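Local coordinates for cytochrome C554 (Nitrosomonas europaea, PDB 1FT5), which carries electrons through its bound hemes in ammonia oxidation, accepting them directly from hydroxylamine oxidoreductase, at residues 42-45 with 49-52; 92-97 with 131-136; 120-123 with 127-130. All blocks are in the same frame, centred on the assembly; numbering follows the deposited sequence.

Contact 1: residues 42-45 with 49-52; sequences AKQK and DPAK. With HEM (protoporphyrin IX containing Fe), chain F.
Lys43, on helix 40-45, and Pro50, in the loop after it, form the centre of a helix-to-turn contact in which residues 49-52 make a type I beta turn. Their CA atoms are the nearest pair across the two segments.

The apolar contacts are loose. The aliphatic part of Lys43 does most of the touching, with CD 4.0 Å from Pro50 CA. Gln44 meets the same proline at about a right angle, its CG and OE1 each 4.2 Å from Pro50 CG, so the extended chain touches a single ring carbon.

With CG anti to its carbonyl carbon (chi1 -72°) and the chain extended beyond, Lys43 runs between the turn and the heme. Its CE is 3.8 Å from the heme methyl CMA, while Ala42 CB lies 3.7 Å from the propionate oxygen O2A. Both residues line the pocket of this heme, and the turn backs Lys43 from its other side.

The polar link between the segments is made through one water. It accepts a hydrogen bond from Lys43 NZ and donates to the carbonyls of Asp49 and Lys52, bridging the ammonium group to both ends of the turn. The same NZ is also hydrogen-bonded to Val38 O and Ser33 O, so backbone carbonyls and this water hold the charged end of a buried side chain.

The backbone bond from Lys52 N to Asp49 O (3.2 Å) closes the turn, and an Asx turn braces its start. Ala51 N reaches Asp49 OD1 at 2.9 Å, meeting the oxygen from above the carboxylate plane, 45° out of it.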
# COMPACT_ATOMS: atom_id res chain seq x y z
N ALA A 42 -8.00 -11.90 -18.30
CA ALA A 42 -7.90 -10.44 -18.11
C ALA A 42 -6.86 -9.81 -19.04
O ALA A 42 -7.09 -8.72 -19.60
CB ALA A 42 -7.56 -10.08 -16.60
N LYS A 43 -5.73 -10.49 -19.20
CA LYS A 43 -4.69 -9.96 -20.08
C LYS A 43 -5.20 -9.89 -21.54
O LYS A 43 -4.97 -8.91 -22.22
CB LYS A 43 -3.45 -10.82 -20.02
CG LYS A 43 -2.69 -10.66 -18.66
CD LYS A 43 -1.59 -11.69 -18.49
CE LYS A 43 -0.83 -11.39 -17.23
NZ LYS A 43 0.00 -12.55 -16.82
N GLN A 44 -5.90 -10.93 -21.98
CA GLN A 44 -6.41 -10.94 -23.38
C GLN A 44 -7.36 -9.77 -23.58
O GLN A 44 -7.31 -9.08 -24.62
CB GLN A 44 -7.12 -12.27 -23.69
CG GLN A 44 -6.13 -13.39 -23.79
CD GLN A 44 -6.74 -14.68 -24.31
OE1 GLN A 44 -6.15 -15.36 -25.17
NE2 GLN A 44 -7.91 -15.02 -23.80
N LYS A 45 -8.24 -9.55 -22.60
CA LYS A 45 -9.19 -8.43 -22.71
C LYS A 45 -8.47 -7.07 -22.86
O LYS A 45 -8.91 -6.18 -23.59
CB LYS A 45 -10.11 -8.40 -21.49
CG LYS A 45 -11.18 -7.32 -21.60
CD LYS A 45 -12.37 -7.57 -20.66
CE LYS A 45 -13.59 -6.79 -21.16
NZ LYS A 45 -14.80 -7.10 -20.35
N ASP A 49 -0.16 -9.97 -23.69
CA ASP A 49 0.23 -11.35 -24.08
C ASP A 49 0.07 -12.24 -22.84
O ASP A 49 0.82 -12.07 -21.88
CB ASP A 49 1.71 -11.32 -24.47
CG ASP A 49 2.26 -12.71 -24.91
OD1 ASP A 49 1.58 -13.74 -24.70
OD2 ASP A 49 3.39 -12.71 -25.44
N PRO A 50 -0.88 -13.20 -22.87
CA PRO A 50 -1.10 -14.08 -21.71
C PRO A 50 0.06 -14.97 -21.34
O PRO A 50 0.12 -15.52 -20.21
CB PRO A 50 -2.33 -14.91 -22.10
CG PRO A 50 -2.28 -14.95 -23.68
CD PRO A 50 -1.75 -13.53 -24.03
N ALA A 51 0.96 -15.20 -22.28
CA ALA A 51 2.07 -16.07 -22.03
C ALA A 51 3.38 -15.38 -21.76
O ALA A 51 4.38 -16.04 -21.45
CB ALA A 51 2.23 -17.10 -23.25
N LYS A 52 3.39 -14.05 -21.83
CA LYS A 52 4.62 -13.30 -21.64
C LYS A 52 5.01 -13.16 -20.16
O LYS A 52 4.14 -12.99 -19.29
CB LYS A 52 4.47 -11.88 -22.27
CG LYS A 52 5.64 -10.93 -22.00
CD LYS A 52 5.59 -9.74 -22.97
CE LYS A 52 6.57 -8.62 -22.57
NZ LYS A 52 6.42 -7.50 -23.58
CHA HEM F . -4.15 -5.06 -12.31
CHB HEM F . -0.94 -6.84 -15.46
CHC HEM F . 1.17 -2.42 -15.76
CHD HEM F . -1.86 -0.81 -12.26
C1A HEM F . -3.44 -5.97 -13.14
C2A HEM F . -3.86 -7.29 -13.43
C3A HEM F . -2.93 -7.81 -14.32
C4A HEM F . -1.98 -6.75 -14.52
CMA HEM F . -2.91 -9.19 -15.01
CAA HEM F . -5.10 -7.93 -12.90
CBA HEM F . -6.35 -7.56 -13.69
CGA HEM F . -7.57 -8.36 -13.27
O1A HEM F . -7.45 -9.29 -12.43
O2A HEM F . -8.67 -8.03 -13.74
C1B HEM F . -0.08 -5.77 -15.81
C2B HEM F . 0.89 -5.82 -16.89
C3B HEM F . 1.42 -4.59 -17.00
C4B HEM F . 0.83 -3.76 -15.98
CMB HEM F . 1.30 -7.04 -17.67
CAB HEM F . 2.49 -4.08 -17.98
CBB HEM F . 2.09 -4.32 -19.46
C1C HEM F . 0.56 -1.61 -14.76
C2C HEM F . 0.93 -0.24 -14.50
C3C HEM F . 0.11 0.21 -13.48
C4C HEM F . -0.77 -0.91 -13.18
CMC HEM F . 2.06 0.54 -15.16
CAC HEM F . 0.10 1.51 -12.74
CBC HEM F . 0.33 2.82 -13.51
C1D HEM F . -2.77 -1.84 -12.00
C2D HEM F . -3.92 -1.67 -11.18
C3D HEM F . -4.59 -2.87 -11.21
C4D HEM F . -3.81 -3.75 -12.04
CMD HEM F . -4.29 -0.38 -10.44
CAD HEM F . -5.90 -3.17 -10.51
CBD HEM F . -7.16 -2.98 -11.38
CGD HEM F . -8.43 -3.26 -10.60
O1D HEM F . -8.70 -4.43 -10.35
O2D HEM F . -9.12 -2.33 -10.28
NA HEM F . -2.23 -5.63 -13.76
NB HEM F . -0.13 -4.50 -15.25
NC HEM F . -0.45 -2.04 -13.90
ND HEM F . -2.67 -3.09 -12.51
FE HEM F . -1.18 -3.89 -13.63
O HOH W 1 1.46 -12.83 -19.21

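Contact 2: residues 92-97 with 131-136. With HEM (protoporphyrin IX containing Fe), chain G.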
# COMPACT_ATOMS: atom_id res chain seq x y z
N HIS A 92 1.01 3.33 3.28
CA HIS A 92 1.33 4.11 4.45
C HIS A 92 2.54 5.01 4.32
O HIS A 92 2.83 5.77 5.24
CB HIS A 92 1.55 3.13 5.62
CG HIS A 92 0.29 2.43 6.00
ND1 HIS A 92 -0.73 3.07 6.66
CD2 HIS A 92 -0.12 1.16 5.79
CE1 HIS A 92 -1.72 2.18 6.81
NE2 HIS A 92 -1.41 1.00 6.31
N GLY A 93 3.23 4.93 3.19
CA GLY A 93 4.40 5.79 2.97
C GLY A 93 5.67 5.04 3.28
O GLY A 93 5.70 4.06 4.00
N PRO A 94 6.81 5.48 2.68
CA PRO A 94 8.12 4.86 2.92
C PRO A 94 8.39 5.01 4.42
O PRO A 94 8.22 6.10 4.96
CB PRO A 94 9.09 5.70 2.03
CG PRO A 94 8.40 7.01 1.82
CD PRO A 94 6.86 6.63 1.76
N GLY A 95 8.84 3.92 4.99
CA GLY A 95 8.97 3.82 6.44
C GLY A 95 10.31 3.84 7.10
O GLY A 95 10.36 3.73 8.34
N ARG A 96 11.38 4.09 6.35
CA ARG A 96 12.64 4.05 7.05
C ARG A 96 12.76 5.00 8.24
O ARG A 96 13.45 4.62 9.22
CB ARG A 96 13.81 4.30 6.09
CG ARG A 96 15.18 4.23 6.83
CD ARG A 96 16.33 4.00 5.92
NE ARG A 96 17.59 4.20 6.68
CZ ARG A 96 18.32 3.19 7.14
NH1 ARG A 96 17.95 1.93 6.91
NH2 ARG A 96 19.43 3.45 7.84
N ASN A 97 12.20 6.20 8.14
CA ASN A 97 12.30 7.22 9.18
C ASN A 97 11.19 7.12 10.22
O ASN A 97 11.43 7.39 11.39
CB ASN A 97 12.33 8.62 8.60
CG ASN A 97 13.60 8.87 7.76
OD1 ASN A 97 14.58 8.13 7.88
ND2 ASN A 97 13.57 9.88 6.92
N GLU A 131 -5.03 9.02 -0.69
CA GLU A 131 -5.62 9.19 -2.01
C GLU A 131 -4.65 9.35 -3.14
O GLU A 131 -4.81 8.64 -4.15
CB GLU A 131 -6.63 10.32 -2.04
CG GLU A 131 -7.45 10.24 -3.31
CD GLU A 131 -8.68 11.13 -3.32
OE1 GLU A 131 -8.97 11.83 -2.32
OE2 GLU A 131 -9.36 11.11 -4.38
N GLU A 132 -3.65 10.23 -2.99
CA GLU A 132 -2.67 10.41 -4.06
C GLU A 132 -1.94 9.11 -4.34
O GLU A 132 -1.74 8.75 -5.51
CB GLU A 132 -1.65 11.51 -3.68
CG GLU A 132 -0.98 12.21 -4.86
CD GLU A 132 -1.97 12.92 -5.84
OE1 GLU A 132 -3.11 13.32 -5.46
OE2 GLU A 132 -1.57 13.06 -7.02
N ARG A 133 -1.52 8.39 -3.30
CA ARG A 133 -0.84 7.13 -3.53
C ARG A 133 -1.69 6.10 -4.27
O ARG A 133 -1.21 5.45 -5.21
CB ARG A 133 -0.29 6.49 -2.22
CG ARG A 133 0.95 7.21 -1.74
CD ARG A 133 1.52 6.57 -0.41
NE ARG A 133 2.43 7.53 0.16
CZ ARG A 133 3.68 7.66 -0.26
NH1 ARG A 133 4.07 6.83 -1.24
NH2 ARG A 133 4.46 8.63 0.22
N CYS A 134 -2.96 5.96 -3.88
CA CYS A 134 -3.78 4.97 -4.56
C CYS A 134 -3.96 5.37 -6.02
O CYS A 134 -3.89 4.51 -6.91
CB CYS A 134 -5.21 4.81 -4.04
SG CYS A 134 -5.46 4.78 -2.21
N SER A 135 -4.11 6.68 -6.20
CA SER A 135 -4.36 7.24 -7.54
C SER A 135 -3.20 7.06 -8.47
O SER A 135 -3.43 6.85 -9.69
CB SER A 135 -4.66 8.72 -7.43
OG SER A 135 -5.86 8.91 -6.66
N ALA A 136 -1.98 7.18 -7.97
CA ALA A 136 -0.80 7.02 -8.82
C ALA A 136 -0.71 5.64 -9.50
O ALA A 136 -0.03 5.48 -10.52
CB ALA A 136 0.45 7.29 -8.00
CHA HEM G . -4.55 1.02 8.66
CHB HEM G . -0.61 -1.82 9.08
CHC HEM G . -0.70 -2.51 4.24
CHD HEM G . -4.21 0.82 3.84
C1A HEM G . -3.49 0.27 9.17
C2A HEM G . -3.18 0.17 10.57
C3A HEM G . -2.08 -0.59 10.68
C4A HEM G . -1.69 -1.00 9.37
CMA HEM G . -1.33 -0.99 11.97
CAA HEM G . -3.98 0.83 11.74
CBA HEM G . -4.95 -0.22 12.43
CGA HEM G . -5.90 -0.92 11.43
O1A HEM G . -6.62 -0.22 10.76
O2A HEM G . -5.85 -2.15 11.35
C1B HEM G . -0.27 -2.24 7.76
C2B HEM G . 0.79 -3.17 7.48
C3B HEM G . 0.75 -3.41 6.12
C4B HEM G . -0.36 -2.60 5.63
CMB HEM G . 1.74 -3.76 8.52
CAB HEM G . 1.58 -4.29 5.24
CBB HEM G . 1.48 -5.78 5.65
C1C HEM G . -1.67 -1.63 3.75
C2C HEM G . -1.90 -1.46 2.36
C3C HEM G . -2.80 -0.51 2.24
C4C HEM G . -3.22 -0.10 3.55
CMC HEM G . -1.20 -2.21 1.22
CAC HEM G . -3.32 0.11 0.90
CBC HEM G . -3.81 -0.81 -0.19
C1D HEM G . -4.65 1.14 5.14
C2D HEM G . -5.71 2.08 5.42
C3D HEM G . -5.83 2.09 6.80
C4D HEM G . -4.82 1.19 7.30
CMD HEM G . -6.46 2.93 4.41
CAD HEM G . -6.70 3.01 7.65
CBD HEM G . -5.89 4.12 8.25
CGD HEM G . -6.48 4.75 9.52
O1D HEM G . -5.80 5.63 10.06
O2D HEM G . -7.57 4.35 9.92
NA HEM G . -2.57 -0.45 8.45
NB HEM G . -0.98 -1.88 6.61
NC HEM G . -2.48 -0.82 4.48
ND HEM G . -4.08 0.57 6.29
FE HEM G . -2.55 -0.67 6.47
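Gly93 and Arg133 join two c-type heme attachment sites: Gly93 directly follows the Cys-X-X-Cys-His motif that ends at His92, and Arg133 directly precedes Cys134, the first cysteine of the next such motif. Cys134 is linked covalently to its own heme, and the two segments come together in a largely buried place, with the nearest atoms of the Arg133 side chain about 5 Å from a second heme.

The side chain of Arg133 bridges the gap. Its CG stands anti to the carbonyl carbon (chi1 -75°), and the chain is extended from there to NE, which carries the guanidinium off helix 131-138 to the other backbone. Gly93 CA lies over one face of that flat group, offset toward its rim, with CZ of Arg133 3.8 Å away. Pro94 comes in at a slant, its CD 3.5 Å from Arg133 NH2.

Gly93 leaves the helix with a positive phi of 98°. A side chain on this backbone would collide with the carbonyl oxygen of His92 and press on Pro94 CD, which explains the glycine.

One residue earlier, His92 NE2 binds the heme iron at 2.0 Å, and His179 supplies the other axial nitrogen. The imidazole edge on the CE1 side faces C4D and ND of one pyrrole, CE1 of His92 lying 2.9 Å from ND.

The guanidinium meets the glycine and proline through van der Waals contact. Its NE also forms a salt bridge with Asp127 OD2, which probably offsets part of the positive charge and fixes the plane against which Gly93 rests.

Contact 3: residues 120-123 with 127-130; sequences DLAK and DFHF. With HEM (protoporphyrin IX containing Fe), chain G.
Leu121 and Ala122, on helix 118-123, close on the edge of the Phe128 ring, and this edge is the tight part of the contact. Leu121 CB lies near the ring plane, 3.7 Å from Phe128 CZ, and Leu121 CD1 is 3.8 Å from the same CZ. Ala122 N meets Phe128 CE2 at 3.8 Å, also at the edge. The packing slackens at the partly exposed Ala122, whose CB is 4.1 Å from CE2, while His129 on the opposing loop is solvent-exposed.

The loop is shaped by an Asx motif. Asp127 OD1 accepts from two backbone amides, His129 N almost head-on and Phe130 N from above the carboxylate plane at 2.7 Å (170°). Phe130 takes the N-cap position before helix 131-138.

Its CG stands anti to the carbonyl carbon (chi1 -51°), which brings the ring onto the heme that His92 ligates, whereas Phe128 lies against a different heme. The methyl CMD sits over the centre of one face, and Phe130 CE1 is 3.8 Å from the propionate carbon CBD. An alanine here would take away that face, and the methyl and the nearly perpendicular His92 ring would probably lose their aromatic neighbour.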
# COMPACT_ATOMS: atom_id res chain seq x y z
N ASP A 120 4.20 14.25 14.20
CA ASP A 120 5.58 13.80 14.25
C ASP A 120 5.82 12.71 13.21
O ASP A 120 6.88 12.66 12.60
CB ASP A 120 5.96 13.21 15.63
CG ASP A 120 6.10 14.26 16.72
OD1 ASP A 120 6.54 13.88 17.82
OD2 ASP A 120 5.80 15.42 16.49
N LEU A 121 4.84 11.81 13.02
CA LEU A 121 4.97 10.74 12.02
C LEU A 121 4.83 11.29 10.61
O LEU A 121 5.55 10.83 9.71
CB LEU A 121 3.88 9.67 12.21
CG LEU A 121 3.89 9.01 13.60
CD1 LEU A 121 2.70 8.11 13.64
CD2 LEU A 121 5.16 8.21 13.83
N ALA A 122 3.93 12.24 10.40
CA ALA A 122 3.75 12.80 9.05
C ALA A 122 5.05 13.50 8.63
O ALA A 122 5.43 13.43 7.45
CB ALA A 122 2.61 13.77 9.01
N LYS A 123 5.74 14.12 9.60
CA LYS A 123 6.99 14.82 9.28
C LYS A 123 8.05 13.84 8.81
O LYS A 123 8.93 14.23 8.02
CB LYS A 123 7.49 15.62 10.51
CG LYS A 123 6.68 16.88 10.75
CD LYS A 123 7.33 17.76 11.82
CE LYS A 123 8.80 18.05 11.48
NZ LYS A 123 9.28 19.46 11.82
N ASP A 127 1.96 8.50 5.66
CA ASP A 127 0.79 9.01 4.95
C ASP A 127 -0.47 8.69 5.74
O ASP A 127 -0.63 7.53 6.13
CB ASP A 127 0.71 8.27 3.60
CG ASP A 127 -0.15 8.97 2.61
OD1 ASP A 127 -1.15 9.63 2.93
OD2 ASP A 127 0.16 8.84 1.43
N PHE A 128 -1.26 9.73 6.01
CA PHE A 128 -2.55 9.55 6.68
C PHE A 128 -3.69 9.96 5.80
O PHE A 128 -4.80 10.13 6.30
CB PHE A 128 -2.57 10.39 7.96
CG PHE A 128 -1.51 9.98 8.93
CD1 PHE A 128 -1.75 8.92 9.80
CD2 PHE A 128 -0.26 10.62 8.96
CE1 PHE A 128 -0.77 8.49 10.69
CE2 PHE A 128 0.75 10.20 9.87
CZ PHE A 128 0.49 9.12 10.75
N HIS A 129 -3.46 10.10 4.47
CA HIS A 129 -4.50 10.57 3.58
C HIS A 129 -4.72 9.54 2.47
O HIS A 129 -5.88 9.32 2.06
CB HIS A 129 -4.05 11.90 2.99
CG HIS A 129 -5.11 12.62 2.24
ND1 HIS A 129 -5.34 12.43 0.88
CD2 HIS A 129 -6.05 13.51 2.66
CE1 HIS A 129 -6.37 13.17 0.51
NE2 HIS A 129 -6.82 13.83 1.57
N PHE A 130 -3.62 8.98 1.97
CA PHE A 130 -3.65 7.89 0.99
C PHE A 130 -4.11 8.10 -0.47
O PHE A 130 -3.61 7.40 -1.36
CB PHE A 130 -4.55 6.71 1.49
CG PHE A 130 -4.23 6.24 2.90
CD1 PHE A 130 -5.02 6.65 4.01
CD2 PHE A 130 -3.12 5.46 3.13
CE1 PHE A 130 -4.67 6.27 5.33
CE2 PHE A 130 -2.76 5.07 4.47
CZ PHE A 130 -3.52 5.47 5.54
CHA HEM G . -4.55 1.02 8.66
CHB HEM G . -0.61 -1.82 9.08
CHC HEM G . -0.70 -2.51 4.24
CHD HEM G . -4.21 0.82 3.84
C1A HEM G . -3.49 0.27 9.17
C2A HEM G . -3.18 0.17 10.57
C3A HEM G . -2.08 -0.59 10.68
C4A HEM G . -1.69 -1.00 9.37
CMA HEM G . -1.33 -0.99 11.97
CAA HEM G . -3.98 0.83 11.74
CBA HEM G . -4.95 -0.22 12.43
CGA HEM G . -5.90 -0.92 11.43
O1A HEM G . -6.62 -0.22 10.76
O2A HEM G . -5.85 -2.15 11.35
C1B HEM G . -0.27 -2.24 7.76
C2B HEM G . 0.79 -3.17 7.48
C3B HEM G . 0.75 -3.41 6.12
C4B HEM G . -0.36 -2.60 5.63
CMB HEM G . 1.74 -3.76 8.52
CAB HEM G . 1.58 -4.29 5.24
CBB HEM G . 1.48 -5.78 5.65
C1C HEM G . -1.67 -1.63 3.75
C2C HEM G . -1.90 -1.46 2.36
C3C HEM G . -2.80 -0.51 2.24
C4C HEM G . -3.22 -0.10 3.55
CMC HEM G . -1.20 -2.21 1.22
CAC HEM G . -3.32 0.11 0.90
CBC HEM G . -3.81 -0.81 -0.19
C1D HEM G . -4.65 1.14 5.14
C2D HEM G . -5.71 2.08 5.42
C3D HEM G . -5.83 2.09 6.80
C4D HEM G . -4.82 1.19 7.30
CMD HEM G . -6.46 2.93 4.41
CAD HEM G . -6.70 3.01 7.65
CBD HEM G . -5.89 4.12 8.25
CGD HEM G . -6.48 4.75 9.52
O1D HEM G . -5.80 5.63 10.06
O2D HEM G . -7.57 4.35 9.92
NA HEM G . -2.57 -0.45 8.45
NB HEM G . -0.98 -1.88 6.61
NC HEM G . -2.48 -0.82 4.48
ND HEM G . -4.08 0.57 6.29
FE HEM G . -2.55 -0.67 6.47

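How the contacts relate
Contacts 2 and 3 are buried and adjoin each other, their centres about 9 Å apart, whereas contact 1 is partly buried, about 25 Å from the chain centre and on the opposite side of it from contact 3. Contact 3 is nested within the loop that contact 2 closes, and both touch the same heme. Asp127 is the joint between them: its backbone N is probably hydrogen-bonded to His92 O (2.9 Å), and its carboxylate uses one oxygen in each contact. The chemistry follows position. Contact 1 joins helix and turn through a water and a lysine, contact 2 lays a guanidinium on backbone, and contact 3 relies on the edge of one phenylalanine ring.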